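Local atomic coordinates of tyrosine--tRNA ligase (Archaeoglobus fulgidus, PDB entry 2CYB), a protein that probably catalyses the ATP-dependent attachment of tyrosine to its cognate tRNA, activating the amino acid as Tyr-AMP before transferring it to the acceptor end. Residues A[76-81]-A[156-161]; A[140-143]-A[147-150]. All coordinates share one frame; numbering follows the deposited sequence.

Contact 1 (A[76-81]-A[156-161]); sequences YLNEKG and MIYPLM. With TYR (tyrosine), chain C.
Leu77, in the last turn of helix 72-77, faces Tyr158 on helix 154-168 with their CA atoms 6.6 Å apart, and no hydrogen bond passes between the two segments. The first helix ends here in a Schellman motif: Glu79, at positive phi, is the C-prime residue, with Lys80 N bonded back to Ala75 O and Glu79 N to Tyr76 O. Leu77 reaches across with one branch, its CD1 lying 4.0 Å from Tyr158 CA and 3.9 Å from the sulfur SD of Met161, so it fits against two neighbouring points on the opposing helix. Tyr158 throws its ring clear of its own helix because CG stands opposite the backbone N (chi1 -176°). The ring then passes Asn78, whose CB meets CE1 of Tyr158 obliquely at 3.8 Å. At its far end, Tyr158 OH accepts a 2.8 Å hydrogen bond from the amino N of the bound tyrosine, which approaches at the edge of the ring, in its plane. The same hydroxyl is hydrogen-bonded to Glu40 OE1, so two partners fix where it sits. A phenylalanine at Tyr158 would probably keep the packing on Asn78 but leave the substrate's amino group short of an acceptor and Glu40 without this partner. Asp165, Gln162, Gln180 and Tyr36 also hydrogen-bond the ligand in this class I synthetase pocket. Helix 154-168 is kinked just after Tyr158, where the N of Pro159 and the N of Leu160 have no bond to the turn before. Met161 also packs on Val125 of helix 119-131, while Leu126 of the second subunit packs on Leu77, placing the contact between the tyrosine pocket and the dimer partner.

Contact 2 (A[140-143]-A[147-150]); sequences SMDE and RKED
Asp142 and Lys148 are brought together by their side-chain torsions, since neither CB points straight at the opposing segment. In Asp142, CG sits beside the backbone N and opposite the carbonyl carbon (chi1 -82°), which swings one carboxylate oxygen toward the other segment. Lys148 does the longer reaching: its chain leaves with CG opposite the backbone N (chi1 -167°), runs extended through the next two torsions, and bends only at the last (chi4 -56°), turning NZ to the acid. The result is a salt bridge between Lys148 NZ and Asp142 OD1, a long one at 3.7 Å. Just that oxygen takes part, for Asp142 OD2 stays 5.6 Å from Lys148 NZ, so the amine meets one corner of the carboxylate rather than straddling both oxygens. Farther back, Lys148 CG passes 4.1 Å from the backbone O of Asp142, a loose contact near the root of the side chain. The setting is the irregular connection between helix 134-140 and helix 154-168 in the catalytic Rossmann-fold domain of this class I synthetase. Here the chain doubles back on itself, and the CA atoms of Asp142 and Lys148 come within 5.7 Å. Both charges lie toward solvent, Lys148 being exposed and Asp142 partly so; water probably competes with so long a pairing, and the attraction is likely to be modest. The backbone has firmer ties: Lys148 O accepts a hydrogen bond from Arg138 NH1 of helix 134-140, and Arg147 O pairs with Ser145 OG. The substrate is some way off, the side chain of Asp142 lying about 12 Å from the bound tyrosine, measured between nearest atoms.

How the contacts relate
From the N terminus, strand 65-70 leads into helix 72-77 and the first segment of contact 1. The chain then runs through helix 83-99, strand 108-111 and helices 119-131 and 134-140 before reaching contact 2, which closes a short loop of its own. Helix 154-168 follows and closes the much longer loop of contact 1, so the smaller loop lies wholly within the larger. The two also touch in space: Glu79 OE2 and Arg147 NE form a 3.0 Å salt bridge, and Met141 SD packs 3.5 Å from Tyr158 CD2. The loop of contact 2 is thereby tied both to the turn just after helix 72-77 and to the tyrosine-binding helix.

Contact 1 (A[76-81]-A[156-161])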
ATOM      1  N   TYR A  76       0.667   7.481 -11.360  1.00 26.54           N
ATOM      2  CA  TYR A  76       1.913   7.593 -10.621  1.00 26.71           C
ATOM      3  C   TYR A  76       2.297   6.243 -10.021  1.00 24.81           C
ATOM      4  O   TYR A  76       3.443   5.810 -10.117  1.00 24.74           O
ATOM      5  CB  TYR A  76       1.778   8.606  -9.491  1.00 26.02           C
ATOM      6  CG  TYR A  76       3.045   8.752  -8.689  1.00 27.50           C
ATOM      7  CD1 TYR A  76       4.093   9.546  -9.151  1.00 27.60           C
ATOM      8  CD2 TYR A  76       3.206   8.084  -7.482  1.00 25.83           C
ATOM      9  CE1 TYR A  76       5.273   9.671  -8.422  1.00 30.58           C
ATOM     10  CE2 TYR A  76       4.377   8.197  -6.744  1.00 26.26           C
ATOM     11  CZ  TYR A  76       5.406   8.996  -7.221  1.00 31.66           C
ATOM     12  OH  TYR A  76       6.558   9.137  -6.492  1.00 33.02           O
ATOM     13  N   LEU A  77       1.330   5.594  -9.385  1.00 22.53           N
ATOM     14  CA  LEU A  77       1.563   4.298  -8.750  1.00 25.69           C
ATOM     15  C   LEU A  77       1.970   3.231  -9.751  1.00 25.84           C
ATOM     16  O   LEU A  77       2.663   2.268  -9.404  1.00 26.94           O
ATOM     17  CB  LEU A  77       0.296   3.823  -8.056  1.00 25.43           C
ATOM     18  CG  LEU A  77      -0.268   4.645  -6.906  1.00 23.76           C
ATOM     19  CD1 LEU A  77      -1.579   3.995  -6.461  1.00 24.54           C
ATOM     20  CD2 LEU A  77       0.747   4.700  -5.760  1.00 24.37           C
ATOM     21  N   ASN A  78       1.511   3.393 -10.985  1.00 23.12           N
ATOM     22  CA  ASN A  78       1.794   2.420 -12.041  1.00 27.30           C
ATOM     23  C   ASN A  78       2.992   2.843 -12.891  1.00 23.67           C
ATOM     24  O   ASN A  78       3.096   2.485 -14.067  1.00 30.31           O
ATOM     25  CB  ASN A  78       0.545   2.230 -12.917  1.00 28.31           C
ATOM     26  CG  ASN A  78       0.462   0.833 -13.543  1.00 30.34           C
ATOM     27  OD1 ASN A  78      -0.446   0.544 -14.328  1.00 35.70           O
ATOM     28  ND2 ASN A  78       1.406  -0.031 -13.194  1.00 27.87           N
ATOM     29  N   GLU A  79       3.876   3.629 -12.279  1.00 26.46           N
ATOM     30  CA  GLU A  79       5.121   4.090 -12.901  1.00 29.94           C
ATOM     31  C   GLU A  79       5.003   4.822 -14.243  1.00 34.81           C
ATOM     32  O   GLU A  79       5.787   4.568 -15.168  1.00 33.84           O
ATOM     33  CB  GLU A  79       6.061   2.891 -13.059  1.00 34.82           C
ATOM     34  CG  GLU A  79       6.032   1.926 -11.875  1.00 32.35           C
ATOM     35  CD  GLU A  79       6.965   0.739 -12.062  1.00 43.15           C
ATOM     36  OE1 GLU A  79       8.189   0.900 -11.869  1.00 46.36           O
ATOM     37  OE2 GLU A  79       6.474  -0.355 -12.414  1.00 43.96           O
ATOM     38  N   LYS A  80       4.051   5.743 -14.347  1.00 29.78           N
ATOM     39  CA  LYS A  80       3.866   6.486 -15.590  1.00 30.10           C
ATOM     40  C   LYS A  80       4.549   7.851 -15.594  1.00 41.44           C
ATOM     41  O   LYS A  80       4.272   8.688 -16.459  1.00 46.35           O
ATOM     42  CB  LYS A  80       2.374   6.655 -15.888  1.00 29.51           C
ATOM     43  CG  LYS A  80       1.624   5.346 -16.049  1.00 37.09           C
ATOM     44  CD  LYS A  80       2.205   4.525 -17.188  1.00 44.55           C
ATOM     45  CE  LYS A  80       1.333   3.316 -17.519  1.00 56.97           C
ATOM     46  NZ  LYS A  80       1.271   2.320 -16.416  1.00 54.37           N
ATOM     47  N   GLY A  81       5.433   8.081 -14.628  1.00 35.76           N
ATOM     48  CA  GLY A  81       6.142   9.347 -14.577  1.00 40.97           C
ATOM     49  C   GLY A  81       6.039  10.115 -13.276  1.00 35.44           C
ATOM     50  O   GLY A  81       5.564   9.609 -12.258  1.00 30.18           O
ATOM     51  N   MET A 156       0.226  -2.661  -5.623  1.00 23.63           N
ATOM     52  CA  MET A 156      -0.652  -3.496  -4.805  1.00 27.91           C
ATOM     53  C   MET A 156      -1.689  -2.624  -4.097  1.00 29.72           C
ATOM     54  O   MET A 156      -2.725  -3.114  -3.649  1.00 26.29           O
ATOM     55  CB  MET A 156       0.166  -4.291  -3.782  1.00 27.27           C
ATOM     56  CG  MET A 156       1.231  -5.181  -4.410  1.00 27.78           C
ATOM     57  SD  MET A 156       0.525  -6.487  -5.466  1.00 32.00           S
ATOM     58  CE  MET A 156       0.701  -5.743  -7.111  1.00 32.20           C
ATOM     59  N   ILE A 157      -1.394  -1.329  -3.984  1.00 27.39           N
ATOM     60  CA  ILE A 157      -2.315  -0.373  -3.367  1.00 28.78           C
ATOM     61  C   ILE A 157      -3.324   0.061  -4.444  1.00 29.55           C
ATOM     62  O   ILE A 157      -4.500   0.282  -4.161  1.00 27.14           O
ATOM     63  CB  ILE A 157      -1.560   0.885  -2.875  1.00 25.46           C
ATOM     64  CG1 ILE A 157      -0.629   0.516  -1.720  1.00 31.65           C
ATOM     65  CG2 ILE A 157      -2.552   1.965  -2.452  1.00 32.54           C
ATOM     66  CD1 ILE A 157       0.330   1.635  -1.348  1.00 25.07           C
ATOM     67  N   TYR A 158      -2.826   0.171  -5.676  1.00 27.48           N
ATOM     68  CA  TYR A 158      -3.587   0.569  -6.869  1.00 24.42           C
ATOM     69  C   TYR A 158      -5.014  -0.019  -6.993  1.00 24.41           C
ATOM     70  O   TYR A 158      -5.984   0.730  -7.136  1.00 23.78           O
ATOM     71  CB  TYR A 158      -2.726   0.223  -8.102  1.00 24.80           C
ATOM     72  CG  TYR A 158      -3.248   0.613  -9.467  1.00 25.27           C
ATOM     73  CD1 TYR A 158      -2.530   1.500 -10.285  1.00 20.50           C
ATOM     74  CD2 TYR A 158      -4.410   0.040  -9.980  1.00 24.13           C
ATOM     75  CE1 TYR A 158      -2.961   1.791 -11.582  1.00 25.31           C
ATOM     76  CE2 TYR A 158      -4.846   0.323 -11.264  1.00 24.16           C
ATOM     77  CZ  TYR A 158      -4.127   1.194 -12.058  1.00 20.70           C
ATOM     78  OH  TYR A 158      -4.596   1.483 -13.317  1.00 23.86           O
ATOM     79  N   PRO A 159      -5.170  -1.358  -6.926  1.00 23.17           N
ATOM     80  CA  PRO A 159      -6.519  -1.931  -7.048  1.00 23.53           C
ATOM     81  C   PRO A 159      -7.481  -1.523  -5.943  1.00 22.73           C
ATOM     82  O   PRO A 159      -8.667  -1.335  -6.186  1.00 23.27           O
ATOM     83  CB  PRO A 159      -6.263  -3.441  -7.066  1.00 22.25           C
ATOM     84  CG  PRO A 159      -5.028  -3.571  -6.200  1.00 22.12           C
ATOM     85  CD  PRO A 159      -4.171  -2.414  -6.683  1.00 22.85           C
ATOM     86  N   LEU A 160      -6.968  -1.388  -4.730  1.00 24.16           N
ATOM     87  CA  LEU A 160      -7.803  -0.984  -3.610  1.00 26.07           C
ATOM     88  C   LEU A 160      -8.375   0.409  -3.863  1.00 24.36           C
ATOM     89  O   LEU A 160      -9.553   0.669  -3.611  1.00 23.56           O
ATOM     90  CB  LEU A 160      -6.985  -0.972  -2.319  1.00 23.39           C
ATOM     91  CG  LEU A 160      -6.152  -2.223  -2.034  1.00 33.19           C
ATOM     92  CD1 LEU A 160      -5.476  -2.065  -0.676  1.00 30.27           C
ATOM     93  CD2 LEU A 160      -7.035  -3.465  -2.059  1.00 32.88           C
ATOM     94  N   MET A 161      -7.531   1.299  -4.370  1.00 25.11           N
ATOM     95  CA  MET A 161      -7.942   2.661  -4.647  1.00 24.84           C
ATOM     96  C   MET A 161      -8.932   2.723  -5.791  1.00 24.68           C
ATOM     97  O   MET A 161      -9.837   3.543  -5.770  1.00 24.49           O
ATOM     98  CB  MET A 161      -6.724   3.532  -4.949  1.00 21.46           C
ATOM     99  CG  MET A 161      -5.936   3.901  -3.700  1.00 22.63           C
ATOM    100  SD  MET A 161      -4.526   4.944  -4.102  1.00 29.02           S
ATOM    101  CE  MET A 161      -5.327   6.345  -4.918  1.00 32.51           C
TER
HETATM  102  N   TYR C 401      -7.173   0.533 -14.029  1.00 23.64           N
HETATM  103  CA  TYR C 401      -7.611   1.353 -15.186  1.00 24.29           C
HETATM  104  C   TYR C 401      -6.799   1.019 -16.435  1.00 28.77           C
HETATM  105  O   TYR C 401      -7.062   1.635 -17.480  1.00 29.21           O
HETATM  106  CB  TYR C 401      -7.480   2.838 -14.834  1.00 27.15           C
HETATM  107  CG  TYR C 401      -8.373   3.216 -13.677  1.00 24.91           C
HETATM  108  CD1 TYR C 401      -7.855   3.800 -12.520  1.00 25.85           C
HETATM  109  CD2 TYR C 401      -9.752   2.980 -13.744  1.00 22.90           C
HETATM  110  CE1 TYR C 401      -8.699   4.147 -11.451  1.00 23.28           C
HETATM  111  CE2 TYR C 401     -10.592   3.315 -12.698  1.00 26.77           C
HETATM  112  CZ  TYR C 401     -10.065   3.901 -11.554  1.00 28.99           C
HETATM  113  OH  TYR C 401     -10.915   4.248 -10.534  1.00 25.54           O
HETATM  114  OXT TYR C 401      -5.922   0.133 -16.355  1.00 29.79           O

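Contact 2 (A[140-143]-A[147-150])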
ATOM      1  N   SER A 140      -5.371  -9.372  -9.085  1.00 27.29           N
ATOM      2  CA  SER A 140      -6.253  -8.427  -9.762  1.00 28.74           C
ATOM      3  C   SER A 140      -5.459  -7.523 -10.701  1.00 27.59           C
ATOM      4  O   SER A 140      -5.995  -6.993 -11.678  1.00 31.09           O
ATOM      5  CB  SER A 140      -7.002  -7.562  -8.734  1.00 31.11           C
ATOM      6  OG  SER A 140      -6.156  -6.552  -8.196  1.00 28.77           O
ATOM      7  N   MET A 141      -4.171  -7.365 -10.417  1.00 25.95           N
ATOM      8  CA  MET A 141      -3.317  -6.488 -11.207  1.00 26.92           C
ATOM      9  C   MET A 141      -2.526  -7.165 -12.322  1.00 31.02           C
ATOM     10  O   MET A 141      -1.754  -6.506 -13.012  1.00 29.18           O
ATOM     11  CB  MET A 141      -2.339  -5.760 -10.283  1.00 27.98           C
ATOM     12  CG  MET A 141      -3.002  -4.753  -9.348  1.00 22.59           C
ATOM     13  SD  MET A 141      -3.661  -3.404 -10.295  1.00 26.18           S
ATOM     14  CE  MET A 141      -2.181  -2.630 -10.797  1.00 24.24           C
ATOM     15  N   ASP A 142      -2.710  -8.469 -12.500  1.00 30.89           N
ATOM     16  CA  ASP A 142      -1.966  -9.188 -13.534  1.00 40.19           C
ATOM     17  C   ASP A 142      -2.016  -8.566 -14.924  1.00 35.99           C
ATOM     18  O   ASP A 142      -0.997  -8.481 -15.604  1.00 40.10           O
ATOM     19  CB  ASP A 142      -2.435 -10.641 -13.617  1.00 43.84           C
ATOM     20  CG  ASP A 142      -1.785 -11.519 -12.567  1.00 59.64           C
ATOM     21  OD1 ASP A 142      -0.543 -11.658 -12.598  1.00 72.58           O
ATOM     22  OD2 ASP A 142      -2.509 -12.070 -11.711  1.00 71.46           O
ATOM     23  N   GLU A 143      -3.196  -8.128 -15.344  1.00 34.75           N
ATOM     24  CA  GLU A 143      -3.352  -7.534 -16.666  1.00 40.11           C
ATOM     25  C   GLU A 143      -3.364  -6.003 -16.641  1.00 41.06           C
ATOM     26  O   GLU A 143      -3.620  -5.366 -17.660  1.00 39.85           O
ATOM     27  CB  GLU A 143      -4.647  -8.053 -17.293  1.00 44.79           C
ATOM     28  CG  GLU A 143      -4.711  -9.580 -17.354  1.00 60.59           C
ATOM     29  CD  GLU A 143      -6.080 -10.108 -17.735  1.00 66.36           C
ATOM     30  OE1 GLU A 143      -7.046  -9.869 -16.978  1.00 75.58           O
ATOM     31  OE2 GLU A 143      -6.190 -10.766 -18.790  1.00 79.05           O
ATOM     32  N   ARG A 147       4.207  -3.771 -14.183  1.00 45.55           N
ATOM     33  CA  ARG A 147       5.117  -4.848 -13.802  1.00 50.79           C
ATOM     34  C   ARG A 147       4.371  -6.118 -13.410  1.00 51.48           C
ATOM     35  O   ARG A 147       3.825  -6.209 -12.311  1.00 55.64           O
ATOM     36  CB  ARG A 147       6.003  -4.416 -12.633  1.00 50.43           C
ATOM     37  CG  ARG A 147       6.921  -3.253 -12.945  1.00 57.14           C
ATOM     38  CD  ARG A 147       8.059  -3.173 -11.945  1.00 56.54           C
ATOM     39  NE  ARG A 147       8.961  -2.070 -12.255  1.00 59.86           N
ATOM     40  CZ  ARG A 147      10.213  -1.979 -11.819  1.00 62.01           C
ATOM     41  NH1 ARG A 147      10.721  -2.933 -11.049  1.00 58.93           N
ATOM     42  NH2 ARG A 147      10.955  -0.931 -12.154  1.00 56.38           N
ATOM     43  N   LYS A 148       4.362  -7.104 -14.300  1.00 49.36           N
ATOM     44  CA  LYS A 148       3.679  -8.361 -14.016  1.00 54.28           C
ATOM     45  C   LYS A 148       4.465  -9.141 -12.966  1.00 55.38           C
ATOM     46  O   LYS A 148       3.890  -9.725 -12.044  1.00 56.04           O
ATOM     47  CB  LYS A 148       3.551  -9.193 -15.294  1.00 56.59           C
ATOM     48  CG  LYS A 148       2.594 -10.370 -15.174  1.00 63.94           C
ATOM     49  CD  LYS A 148       2.587 -11.205 -16.448  1.00 71.70           C
ATOM     50  CE  LYS A 148       1.514 -12.283 -16.400  1.00 74.33           C
ATOM     51  NZ  LYS A 148       1.659 -13.169 -15.212  1.00 81.13           N
ATOM     52  N   GLU A 149       5.785  -9.145 -13.109  1.00 47.54           N
ATOM     53  CA  GLU A 149       6.644  -9.852 -12.172  1.00 50.65           C
ATOM     54  C   GLU A 149       7.384  -8.814 -11.328  1.00 48.29           C
ATOM     55  O   GLU A 149       7.669  -7.714 -11.805  1.00 42.08           O
ATOM     56  CB  GLU A 149       7.650 -10.717 -12.942  1.00 53.70           C
ATOM     57  CG  GLU A 149       8.072 -11.992 -12.224  1.00 71.70           C
ATOM     58  CD  GLU A 149       6.976 -13.047 -12.207  1.00 81.92           C
ATOM     59  OE1 GLU A 149       6.543 -13.479 -13.298  1.00 87.22           O
ATOM     60  OE2 GLU A 149       6.547 -13.446 -11.102  1.00 83.62           O
ATOM     61  N   ASP A 150       7.679  -9.162 -10.077  1.00 42.89           N
ATOM     62  CA  ASP A 150       8.395  -8.263  -9.168  1.00 41.80           C
ATOM     63  C   ASP A 150       7.833  -6.835  -9.175  1.00 32.85           C
ATOM     64  O   ASP A 150       8.532  -5.875  -9.481  1.00 33.23           O
ATOM     65  CB  ASP A 150       9.877  -8.249  -9.540  1.00 52.23           C
ATOM     66  CG  ASP A 150      10.495  -9.635  -9.495  1.00 67.79           C
ATOM     67  OD1 ASP A 150      11.656  -9.789  -9.930  1.00 82.55           O
ATOM     68  OD2 ASP A 150       9.818 -10.575  -9.018  1.00 72.05           O
TER